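Local structure of putative major capsid protein (Cafeteriavirus-dependent mavirus, 6G44) at the interface of chains A and B. The protein forms the icosahedral shell of the marine virophage mavirus, as a double jelly-roll capsid protein that self-assembles into trimeric capsomers. Sequence-based numbering; all coordinates share one arbitrary frame. Chains: chain A/B, Putative major capsid protein.

N-terminal arms reaching onto neighbouring subunits tie this capsid protein together. Contacts 1 and 2, their C-alpha centres about 18 Å apart, use successive parts of one arm, A:Pro24 to A:Val29 and A:Gln16 to A:Tyr21. Contact 3 lies about 44 Å from contact 1 and 49 Å from contact 2, where an earlier stretch of the chain B arm meets chain A. Strand 285-289 serves twice: B:Thr285 and B:Ile287 receive residues 24-26 in contact 1, while A:Thr285 and A:Ile287 border the tip of the partner's tail in contact 3. Each subunit can therefore donate and accept a tail, which suits a trimeric capsomer.

Contact 1: the interface of chains A and B. Residues chain A 24-26, 29; chain B 283, 285, 287, 518.
In this double jelly-roll capsid protein, the N-terminal arm of chain A runs past strand 285-289 of chain B just before entering its own strand 29-34. A direct polar link is made by backbones: B:Ile287 N donates to the carbonyl A:Pro24 O at 2.8 Å, with 155° at the hydrogen. The N-H approaches from above the carbonyl plane, 35° out of it, rather than along a lone pair. A water extends the link, lying 2.8 Å from A:Ser26 N and 2.9 Å from B:Thr285 O, so main-chain groups two residues apart on each side are joined in turn.

Apolar packing flanks these bonds. A:Thr25 holds OG1 in the crowded position between backbone N and carbonyl carbon (chi1 72°), which leaves the methyl CG2 anti to the carbonyl carbon; this branch crosses the ring of B:Pro283 at about a right angle, 3.5 Å from CB. The extended CG1 branch of B:Ile287 reaches the arm, its tip CD1 3.6 Å from A:Thr25 C, the carbonyl carbon. On the other flank B:Met518, extended beyond CG, crosses A:Pro24, its terminal methyl CE 3.8 Å from ring atom CB, while A:Val29 lines the margin beside the methionine sulfur.

A carbon-to-oxygen contact adds to these: A:Pro24 CB lies 3.3 Å from the carbonyl B:Ile287 O.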
ATOM      1  N   PRO A  24      -4.355 -28.417   9.849  1.00 13.41           N
ATOM      2  CA  PRO A  24      -5.566 -28.740   9.086  1.00 13.60           C
ATOM      3  C   PRO A  24      -5.825 -30.233   9.106  1.00 14.33           C
ATOM      4  O   PRO A  24      -4.919 -31.013   8.767  1.00 14.62           O
ATOM      5  CB  PRO A  24      -5.268 -28.227   7.664  1.00 13.45           C
ATOM      6  CG  PRO A  24      -4.112 -27.315   7.832  1.00 13.68           C
ATOM      7  CD  PRO A  24      -3.306 -27.904   8.944  1.00 13.38           C
ATOM      8  N   THR A  25      -7.019 -30.615   9.554  1.00 14.98           N
ATOM      9  CA  THR A  25      -7.441 -32.010   9.650  1.00 16.23           C
ATOM     10  C   THR A  25      -8.899 -32.156   9.208  1.00 16.00           C
ATOM     11  O   THR A  25      -9.568 -31.175   8.928  1.00 16.22           O
ATOM     12  CB  THR A  25      -7.356 -32.526  11.096  1.00 17.43           C
ATOM     13  OG1 THR A  25      -8.412 -31.929  11.872  1.00 19.00           O
ATOM     14  CG2 THR A  25      -6.034 -32.189  11.727  1.00 18.44           C
ATOM     15  N   SER A  26      -9.405 -33.387   9.201  1.00 17.63           N
ATOM     16  CA  SER A  26     -10.796 -33.597   8.852  1.00 19.66           C
ATOM     17  C   SER A  26     -11.752 -32.952   9.865  1.00 20.78           C
ATOM     18  O   SER A  26     -12.913 -32.788   9.548  1.00 23.46           O
ATOM     19  CB  SER A  26     -11.104 -35.090   8.698  1.00 20.65           C
ATOM     20  OG  SER A  26     -10.951 -35.720   9.940  1.00 22.90           O
ATOM     21  N   VAL A  29     -11.379 -28.766   8.560  1.00 16.76           N
ATOM     22  CA  VAL A  29     -11.309 -28.392   7.155  1.00 16.87           C
ATOM     23  C   VAL A  29     -12.636 -28.739   6.488  1.00 17.76           C
ATOM     24  O   VAL A  29     -13.147 -29.855   6.628  1.00 19.42           O
ATOM     25  CB  VAL A  29     -10.168 -29.121   6.430  1.00 16.20           C
ATOM     26  CG1 VAL A  29     -10.262 -28.953   4.912  1.00 16.92           C
ATOM     27  CG2 VAL A  29      -8.827 -28.610   6.954  1.00 16.36           C
TER
ATOM     28  N   PRO B 283      -1.937 -34.251  14.967  1.00 17.97           N
ATOM     29  CA  PRO B 283      -2.976 -35.165  14.456  1.00 17.79           C
ATOM     30  C   PRO B 283      -2.510 -36.269  13.526  1.00 16.66           C
ATOM     31  O   PRO B 283      -1.452 -36.191  12.861  1.00 17.00           O
ATOM     32  CB  PRO B 283      -3.926 -34.226  13.706  1.00 19.35           C
ATOM     33  CG  PRO B 283      -3.692 -32.885  14.303  1.00 20.64           C
ATOM     34  CD  PRO B 283      -2.248 -32.840  14.659  1.00 19.66           C
ATOM     35  N   THR B 285      -3.744 -37.332  10.665  1.00 15.80           N
ATOM     36  CA  THR B 285      -3.713 -36.980   9.248  1.00 15.52           C
ATOM     37  C   THR B 285      -3.746 -35.467   9.100  1.00 15.04           C
ATOM     38  O   THR B 285      -4.738 -34.834   9.470  1.00 17.67           O
ATOM     39  CB  THR B 285      -4.857 -37.617   8.478  1.00 16.36           C
ATOM     40  OG1 THR B 285      -4.804 -39.038   8.687  1.00 18.02           O
ATOM     41  CG2 THR B 285      -4.747 -37.332   6.998  1.00 16.87           C
ATOM     42  N   ILE B 287      -3.575 -32.154   6.564  1.00 12.07           N
ATOM     43  CA  ILE B 287      -4.032 -31.811   5.210  1.00 12.89           C
ATOM     44  C   ILE B 287      -3.334 -30.534   4.725  1.00 12.39           C
ATOM     45  O   ILE B 287      -3.271 -29.562   5.471  1.00 12.82           O
ATOM     46  CB  ILE B 287      -5.559 -31.621   5.186  1.00 13.04           C
ATOM     47  CG1 ILE B 287      -6.257 -32.919   5.642  1.00 13.94           C
ATOM     48  CG2 ILE B 287      -6.039 -31.247   3.796  1.00 13.87           C
ATOM     49  CD1 ILE B 287      -7.755 -32.772   5.821  1.00 14.51           C
ATOM     50  N   MET B 518     -10.844 -24.844   2.469  1.00 18.67           N
ATOM     51  CA  MET B 518      -9.939 -24.950   1.338  1.00 19.17           C
ATOM     52  C   MET B 518     -10.723 -25.139   0.057  1.00 20.15           C
ATOM     53  O   MET B 518     -11.904 -25.425   0.073  1.00 21.22           O
ATOM     54  CB  MET B 518      -8.964 -26.109   1.522  1.00 18.38           C
ATOM     55  CG  MET B 518      -8.067 -25.936   2.727  1.00 18.50           C
ATOM     56  SD  MET B 518      -6.930 -27.331   2.873  1.00 19.08           S
ATOM     57  CE  MET B 518      -5.932 -26.786   4.247  1.00 19.54           C
TER
HETATM   58  O   HOH W   1      -7.561 -35.541   9.166  1.00 27.98           O

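Contact 2: the interface of chains A and B. Residues chain A 16-18, 21; chain B 34-37, 218, 273, 276, 279.
In this double jelly-roll capsid protein, A:Gln16, at the end of strand 13-16, forms a parallel beta bridge with B:Arg34, the last residue of strand 29-34. Main-chain bonding carries the register, B:Ile35 N donating to A:Gln16 O at 3.0 Å, nearly along the C=O axis (172°).

Alongside, the two polar side chains point the same way. A:Gln16 CG lies over one guanidinium face of B:Arg34, toward its rim; the chain then bends at chi2 (66°), and the amide and guanidinium planes are 34° apart. A:Ala17 CB meets B:Ile35 CG1 at 3.6 Å, that branch occupying the crowded position between backbone N and carbonyl carbon.

A carbon-to-carboxylate contact stands apart from this packing: A:Pro18 brings CB to 3.3 Å from the oxygen B:Asp218 OD1.

A:Tyr21 hides the most surface of the residues in this patch, 79 Å². One ring face takes B:Ile279 CD1 near the rim, with CG2 of the same isoleucine 3.9 Å from A:Tyr21 CD2; B:Pro276 CD meets CZ tip to tip. The phenol OH accepts from the indole B:Trp273 NE1 at 2.8 Å. A water in the tyrosine ring plane, 2.5 Å from A:Tyr21 OH, also reaches the carbonyl B:Gly36 O at 2.6 Å.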
ATOM      1  N   GLN A  16       0.301 -17.522  22.961  1.00 17.36           N
ATOM      2  CA  GLN A  16       0.187 -17.146  21.555  1.00 18.68           C
ATOM      3  C   GLN A  16       1.015 -18.120  20.725  1.00 19.27           C
ATOM      4  O   GLN A  16       2.163 -18.379  21.047  1.00 18.94           O
ATOM      5  CB  GLN A  16       0.682 -15.719  21.328  1.00 20.78           C
ATOM      6  CG  GLN A  16       0.507 -15.178  19.904  1.00 23.69           C
ATOM      7  CD  GLN A  16      -0.946 -15.024  19.520  1.00 27.35           C
ATOM      8  OE1 GLN A  16      -1.717 -14.401  20.241  1.00 30.52           O
ATOM      9  NE2 GLN A  16      -1.335 -15.615  18.379  1.00 31.40           N
ATOM     10  N   ALA A  17       0.408 -18.678  19.683  1.00 18.04           N
ATOM     11  CA  ALA A  17       1.076 -19.682  18.853  1.00 17.96           C
ATOM     12  C   ALA A  17       0.729 -19.402  17.405  1.00 17.20           C
ATOM     13  O   ALA A  17      -0.316 -18.863  17.108  1.00 16.94           O
ATOM     14  CB  ALA A  17       0.632 -21.080  19.267  1.00 18.94           C
ATOM     15  N   PRO A  18       1.625 -19.786  16.483  1.00 16.94           N
ATOM     16  CA  PRO A  18       1.334 -19.535  15.070  1.00 17.20           C
ATOM     17  C   PRO A  18       0.145 -20.356  14.580  1.00 16.06           C
ATOM     18  O   PRO A  18      -0.082 -21.473  15.055  1.00 15.82           O
ATOM     19  CB  PRO A  18       2.620 -19.977  14.352  1.00 18.12           C
ATOM     20  CG  PRO A  18       3.387 -20.782  15.319  1.00 18.53           C
ATOM     21  CD  PRO A  18       2.900 -20.491  16.708  1.00 17.53           C
ATOM     22  N   TYR A  21       0.190 -24.051  13.628  1.00 16.79           N
ATOM     23  CA  TYR A  21      -0.081 -25.133  14.563  1.00 16.46           C
ATOM     24  C   TYR A  21      -1.558 -25.439  14.766  1.00 17.48           C
ATOM     25  O   TYR A  21      -1.889 -26.364  15.518  1.00 19.05           O
ATOM     26  CB  TYR A  21       0.574 -24.857  15.931  1.00 16.26           C
ATOM     27  CG  TYR A  21       2.095 -24.929  15.997  1.00 16.30           C
ATOM     28  CD1 TYR A  21       2.835 -25.805  15.181  1.00 16.03           C
ATOM     29  CD2 TYR A  21       2.798 -24.182  16.909  1.00 16.56           C
ATOM     30  CE1 TYR A  21       4.209 -25.890  15.289  1.00 16.10           C
ATOM     31  CE2 TYR A  21       4.191 -24.252  17.018  1.00 16.73           C
ATOM     32  CZ  TYR A  21       4.893 -25.121  16.187  1.00 16.09           C
ATOM     33  OH  TYR A  21       6.276 -25.182  16.312  1.00 17.61           O
TER
ATOM     34  N   ARG B  34       4.325 -17.000  24.623  1.00 15.67           N
ATOM     35  CA  ARG B  34       4.433 -17.336  23.221  1.00 15.79           C
ATOM     36  C   ARG B  34       5.234 -18.607  22.977  1.00 15.08           C
ATOM     37  O   ARG B  34       6.192 -18.889  23.684  1.00 14.81           O
ATOM     38  CB  ARG B  34       5.097 -16.186  22.483  1.00 16.92           C
ATOM     39  CG  ARG B  34       5.010 -16.285  20.983  1.00 18.11           C
ATOM     40  CD  ARG B  34       5.697 -15.111  20.338  1.00 19.89           C
ATOM     41  NE  ARG B  34       4.901 -13.905  20.490  1.00 25.82           N
ATOM     42  CZ  ARG B  34       4.010 -13.446  19.613  1.00 25.08           C
ATOM     43  NH1 ARG B  34       3.768 -14.064  18.455  1.00 30.22           N
ATOM     44  NH2 ARG B  34       3.367 -12.344  19.882  1.00 28.00           N
ATOM     45  N   ILE B  35       4.786 -19.365  21.970  1.00 14.80           N
ATOM     46  CA  ILE B  35       5.622 -20.368  21.305  1.00 15.77           C
ATOM     47  C   ILE B  35       5.678 -19.984  19.837  1.00 15.72           C
ATOM     48  O   ILE B  35       4.825 -19.257  19.347  1.00 15.77           O
ATOM     49  CB  ILE B  35       5.093 -21.804  21.514  1.00 17.49           C
ATOM     50  CG1 ILE B  35       3.649 -21.966  21.038  1.00 18.32           C
ATOM     51  CG2 ILE B  35       5.250 -22.187  22.976  1.00 18.61           C
ATOM     52  CD1 ILE B  35       3.163 -23.406  21.032  1.00 19.55           C
ATOM     53  N   GLY B  36       6.705 -20.460  19.133  1.00 16.16           N
ATOM     54  CA  GLY B  36       6.813 -20.128  17.730  1.00 15.79           C
ATOM     55  C   GLY B  36       7.801 -21.021  17.059  1.00 16.68           C
ATOM     56  O   GLY B  36       8.424 -21.890  17.690  1.00 19.46           O
ATOM     57  N   ILE B  37       7.954 -20.806  15.763  1.00 15.91           N
ATOM     58  CA  ILE B  37       8.829 -21.665  14.963  1.00 15.23           C
ATOM     59  C   ILE B  37      10.246 -21.082  15.047  1.00 14.92           C
ATOM     60  O   ILE B  37      10.453 -19.930  14.713  1.00 16.22           O
ATOM     61  CB  ILE B  37       8.359 -21.723  13.500  1.00 15.43           C
ATOM     62  CG1 ILE B  37       6.974 -22.386  13.413  1.00 17.27           C
ATOM     63  CG2 ILE B  37       9.403 -22.444  12.639  1.00 14.80           C
ATOM     64  CD1 ILE B  37       6.414 -22.544  12.002  1.00 18.15           C
ATOM     65  N   ASP B 218       3.595 -17.969   7.359  1.00 17.08           N
ATOM     66  CA  ASP B 218       3.155 -18.927   8.383  1.00 16.97           C
ATOM     67  C   ASP B 218       2.655 -20.256   7.791  1.00 15.01           C
ATOM     68  O   ASP B 218       1.509 -20.651   7.969  1.00 15.27           O
ATOM     69  CB  ASP B 218       2.062 -18.258   9.209  1.00 19.58           C
ATOM     70  CG  ASP B 218       1.678 -19.052  10.449  1.00 21.84           C
ATOM     71  OD1 ASP B 218       2.539 -19.715  11.054  1.00 22.19           O
ATOM     72  OD2 ASP B 218       0.488 -18.976  10.801  1.00 25.72           O
ATOM     73  N   TRP B 273      12.873 -28.351  13.302  1.00 10.82           N
ATOM     74  CA  TRP B 273      12.777 -28.193  14.750  1.00 11.72           C
ATOM     75  C   TRP B 273      11.903 -29.276  15.359  1.00 11.22           C
ATOM     76  O   TRP B 273      11.121 -29.943  14.686  1.00 12.25           O
ATOM     77  CB  TRP B 273      12.248 -26.786  15.111  1.00 11.56           C
ATOM     78  CG  TRP B 273      10.784 -26.556  14.783  1.00 11.96           C
ATOM     79  CD1 TRP B 273       9.725 -26.574  15.669  1.00 12.16           C
ATOM     80  CD2 TRP B 273      10.199 -26.285  13.495  1.00 11.47           C
ATOM     81  NE1 TRP B 273       8.563 -26.288  15.027  1.00 12.31           N
ATOM     82  CE2 TRP B 273       8.808 -26.147  13.682  1.00 11.47           C
ATOM     83  CE3 TRP B 273      10.723 -26.110  12.203  1.00 11.37           C
ATOM     84  CZ2 TRP B 273       7.932 -25.847  12.628  1.00 11.61           C
ATOM     85  CZ3 TRP B 273       9.847 -25.824  11.159  1.00 11.73           C
ATOM     86  CH2 TRP B 273       8.469 -25.730  11.377  1.00 11.37           C
ATOM     87  N   PRO B 276       6.988 -28.181  19.962  1.00 17.84           N
ATOM     88  CA  PRO B 276       6.949 -27.731  21.336  1.00 19.25           C
ATOM     89  C   PRO B 276       6.039 -28.642  22.151  1.00 19.54           C
ATOM     90  O   PRO B 276       5.040 -29.153  21.659  1.00 18.60           O
ATOM     91  CB  PRO B 276       6.378 -26.320  21.215  1.00 19.58           C
ATOM     92  CG  PRO B 276       5.546 -26.359  20.007  1.00 20.50           C
ATOM     93  CD  PRO B 276       6.277 -27.261  19.058  1.00 19.03           C
ATOM     94  N   ILE B 279       1.956 -28.121  22.305  1.00 20.81           N
ATOM     95  CA  ILE B 279       0.944 -28.477  21.298  1.00 22.15           C
ATOM     96  C   ILE B 279       0.489 -29.932  21.402  1.00 22.75           C
ATOM     97  O   ILE B 279      -0.412 -30.352  20.670  1.00 24.60           O
ATOM     98  CB  ILE B 279       1.374 -28.123  19.852  1.00 21.65           C
ATOM     99  CG1 ILE B 279       2.569 -28.946  19.353  1.00 21.25           C
ATOM    100  CG2 ILE B 279       1.649 -26.619  19.755  1.00 20.94           C
ATOM    101  CD1 ILE B 279       2.824 -28.797  17.857  1.00 21.04           C
TER
HETATM  102  O   HOH W   2       7.427 -24.248  18.324  1.00 24.83           O

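Contact 3: the interface of chains A and B. Residues chain A 285, 287, 479, 481, 483, 489, 491; chain B 7-9, 11.
The proline-rich N-terminal tail of chain B, B:Thr7 to B:Leu11, lies across a surface patch formed by strands 285-289, 478-483 and 488-492 of chain A, in this double jelly-roll capsid protein. Ring packing dominates. B:Pro8 crosses A:Tyr481 at about a right angle and sets CB over the centre of the aromatic face, a CH-pi contact 3.7 Å from the centroid. The phenol ring is presented by CG lying anti to the carbonyl carbon and a chi2 of -88°. B:Pro9 meets the ring tip to tip, CD 3.8 Å from A:Tyr481 CD1.

Further apolar contacts surround this CH-pi contact. A:Met489, bent at chi3 (67°), crosses B:Pro8 with its methyl CE 3.9 Å from CD. B:Leu11 divides its branches tip to tip: CD1 meets A:Leu479 CD1 at 3.6 Å, and CD2 reaches A:Ile287 CD1 at 3.9 Å.

In a carbon-to-oxygen contact, the aromatic A:Phe483 CE1 meets the carbonyl B:Thr7 O at 3.6 Å.

Polar linkage here runs through water, which lies 2.8 Å from both the hydroxyl A:Tyr481 OH and the carbonyl B:Pro9 O. The site fastens the tip of one subunit's N-terminal arm to its neighbour, which may strengthen the capsomer.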
ATOM      1  N   THR A 285     -38.211  -8.283   1.294  1.00 14.70           N
ATOM      2  CA  THR A 285     -37.806  -6.880   1.322  1.00 14.84           C
ATOM      3  C   THR A 285     -36.298  -6.782   1.501  1.00 13.95           C
ATOM      4  O   THR A 285     -35.767  -7.230   2.529  1.00 15.86           O
ATOM      5  CB  THR A 285     -38.512  -6.093   2.430  1.00 15.91           C
ATOM      6  OG1 THR A 285     -39.944  -6.200   2.276  1.00 17.68           O
ATOM      7  CG2 THR A 285     -38.135  -4.633   2.370  1.00 16.92           C
ATOM      8  N   ILE A 287     -32.863  -4.377   1.619  1.00 12.22           N
ATOM      9  CA  ILE A 287     -32.436  -3.043   2.069  1.00 12.79           C
ATOM     10  C   ILE A 287     -31.103  -2.666   1.447  1.00 12.11           C
ATOM     11  O   ILE A 287     -30.195  -3.498   1.407  1.00 12.46           O
ATOM     12  CB  ILE A 287     -32.317  -3.039   3.591  1.00 13.57           C
ATOM     13  CG1 ILE A 287     -33.675  -3.405   4.220  1.00 14.55           C
ATOM     14  CG2 ILE A 287     -31.828  -1.693   4.118  1.00 14.76           C
ATOM     15  CD1 ILE A 287     -33.621  -3.545   5.722  1.00 15.91           C
ATOM     16  N   LEU A 479     -31.824   4.856   3.521  1.00 13.13           N
ATOM     17  CA  LEU A 479     -31.983   3.499   3.011  1.00 13.07           C
ATOM     18  C   LEU A 479     -33.015   3.415   1.883  1.00 12.25           C
ATOM     19  O   LEU A 479     -34.016   4.125   1.893  1.00 14.25           O
ATOM     20  CB  LEU A 479     -32.427   2.538   4.121  1.00 13.90           C
ATOM     21  CG  LEU A 479     -31.484   2.426   5.315  1.00 16.01           C
ATOM     22  CD1 LEU A 479     -31.985   1.361   6.276  1.00 16.74           C
ATOM     23  CD2 LEU A 479     -30.025   2.221   4.957  1.00 17.38           C
ATOM     24  N   TYR A 481     -35.500   0.582  -0.085  1.00 12.18           N
ATOM     25  CA  TYR A 481     -36.179  -0.677   0.195  1.00 12.51           C
ATOM     26  C   TYR A 481     -36.788  -1.218  -1.082  1.00 12.37           C
ATOM     27  O   TYR A 481     -37.481  -0.488  -1.772  1.00 13.57           O
ATOM     28  CB  TYR A 481     -37.306  -0.455   1.225  1.00 12.71           C
ATOM     29  CG  TYR A 481     -36.824   0.101   2.535  1.00 13.34           C
ATOM     30  CD1 TYR A 481     -36.412  -0.750   3.542  1.00 13.78           C
ATOM     31  CD2 TYR A 481     -36.752   1.466   2.729  1.00 14.43           C
ATOM     32  CE1 TYR A 481     -35.936  -0.237   4.745  1.00 14.76           C
ATOM     33  CE2 TYR A 481     -36.268   1.990   3.927  1.00 14.18           C
ATOM     34  CZ  TYR A 481     -35.879   1.122   4.918  1.00 15.25           C
ATOM     35  OH  TYR A 481     -35.410   1.598   6.141  1.00 16.17           O
ATOM     36  N   PHE A 483     -39.278  -3.998  -2.315  1.00 13.58           N
ATOM     37  CA  PHE A 483     -40.339  -4.934  -1.939  1.00 14.12           C
ATOM     38  C   PHE A 483     -40.562  -5.922  -3.095  1.00 14.69           C
ATOM     39  O   PHE A 483     -40.441  -5.552  -4.249  1.00 14.43           O
ATOM     40  CB  PHE A 483     -41.597  -4.153  -1.603  1.00 13.92           C
ATOM     41  CG  PHE A 483     -41.414  -3.185  -0.454  1.00 14.42           C
ATOM     42  CD1 PHE A 483     -41.591  -3.624   0.872  1.00 15.85           C
ATOM     43  CD2 PHE A 483     -41.080  -1.867  -0.673  1.00 15.06           C
ATOM     44  CE1 PHE A 483     -41.413  -2.744   1.942  1.00 15.71           C
ATOM     45  CE2 PHE A 483     -40.907  -0.991   0.390  1.00 15.69           C
ATOM     46  CZ  PHE A 483     -41.081  -1.434   1.699  1.00 15.45           C
ATOM     47  N   MET A 489     -38.937   2.104  -2.247  1.00 14.42           N
ATOM     48  CA  MET A 489     -39.106   3.298  -1.416  1.00 15.63           C
ATOM     49  C   MET A 489     -37.731   3.712  -0.910  1.00 15.15           C
ATOM     50  O   MET A 489     -36.813   2.899  -0.892  1.00 15.32           O
ATOM     51  CB  MET A 489     -40.016   2.994  -0.213  1.00 17.19           C
ATOM     52  CG  MET A 489     -41.436   2.564  -0.592  1.00 18.66           C
ATOM     53  SD  MET A 489     -42.481   2.236   0.853  1.00 23.36           S
ATOM     54  CE  MET A 489     -42.626   3.867   1.538  1.00 25.44           C
ATOM     55  N   ASP A 491     -35.987   6.225   2.489  1.00 14.69           N
ATOM     56  CA  ASP A 491     -36.320   7.012   3.672  1.00 15.62           C
ATOM     57  C   ASP A 491     -35.095   7.151   4.545  1.00 14.15           C
ATOM     58  O   ASP A 491     -34.271   6.212   4.670  1.00 13.66           O
ATOM     59  CB  ASP A 491     -37.403   6.348   4.548  1.00 17.67           C
ATOM     60  CG  ASP A 491     -38.826   6.642   4.082  1.00 22.09           C
ATOM     61  OD1 ASP A 491     -39.196   7.817   3.994  1.00 25.13           O
ATOM     62  OD2 ASP A 491     -39.554   5.666   3.795  1.00 27.31           O
TER
ATOM     63  N   THR B   7     -44.657  -0.634   3.566  1.00 23.52           N
ATOM     64  CA  THR B   7     -44.070   0.266   4.548  0.50 23.79           C
ATOM     65  C   THR B   7     -42.691  -0.292   4.926  1.00 22.04           C
ATOM     66  O   THR B   7     -42.541  -1.498   5.085  1.00 21.71           O
ATOM     67  CB  THR B   7     -45.006   0.446   5.775  0.50 25.22           C
ATOM     68  OG1 THR B   7     -44.329   1.146   6.826  0.50 26.32           O
ATOM     69  CG2 THR B   7     -45.533  -0.887   6.287  0.50 26.69           C
ATOM     70  N   PRO B   8     -41.683   0.588   5.067  1.00 21.61           N
ATOM     71  CA  PRO B   8     -40.385   0.033   5.451  1.00 21.26           C
ATOM     72  C   PRO B   8     -40.427  -0.667   6.801  1.00 20.61           C
ATOM     73  O   PRO B   8     -41.124  -0.177   7.708  1.00 21.62           O
ATOM     74  CB  PRO B   8     -39.495   1.268   5.545  1.00 20.86           C
ATOM     75  CG  PRO B   8     -40.109   2.224   4.587  1.00 23.08           C
ATOM     76  CD  PRO B   8     -41.576   2.032   4.803  1.00 21.61           C
ATOM     77  N   PRO B   9     -39.719  -1.792   6.933  1.00 19.75           N
ATOM     78  CA  PRO B   9     -39.729  -2.519   8.200  1.00 20.04           C
ATOM     79  C   PRO B   9     -38.992  -1.788   9.323  1.00 20.05           C
ATOM     80  O   PRO B   9     -38.065  -1.021   9.061  1.00 20.06           O
ATOM     81  CB  PRO B   9     -38.991  -3.806   7.853  1.00 20.63           C
ATOM     82  CG  PRO B   9     -37.999  -3.367   6.815  1.00 20.26           C
ATOM     83  CD  PRO B   9     -38.786  -2.415   5.965  1.00 19.23           C
ATOM     84  N   LEU B  11     -36.334  -1.352  12.116  1.00 17.64           N
ATOM     85  CA  LEU B  11     -34.952  -1.789  12.312  1.00 16.75           C
ATOM     86  C   LEU B  11     -34.499  -1.383  13.713  1.00 16.56           C
ATOM     87  O   LEU B  11     -34.788  -0.272  14.153  1.00 18.04           O
ATOM     88  CB  LEU B  11     -34.029  -1.127  11.271  1.00 15.83           C
ATOM     89  CG  LEU B  11     -34.401  -1.458   9.811  1.00 16.11           C
ATOM     90  CD1 LEU B  11     -33.537  -0.660   8.853  1.00 16.09           C
ATOM     91  CD2 LEU B  11     -34.267  -2.941   9.535  1.00 16.55           C
TER
HETATM   92  O   HOH W   3     -36.682   1.306   8.576  1.00 19.85           O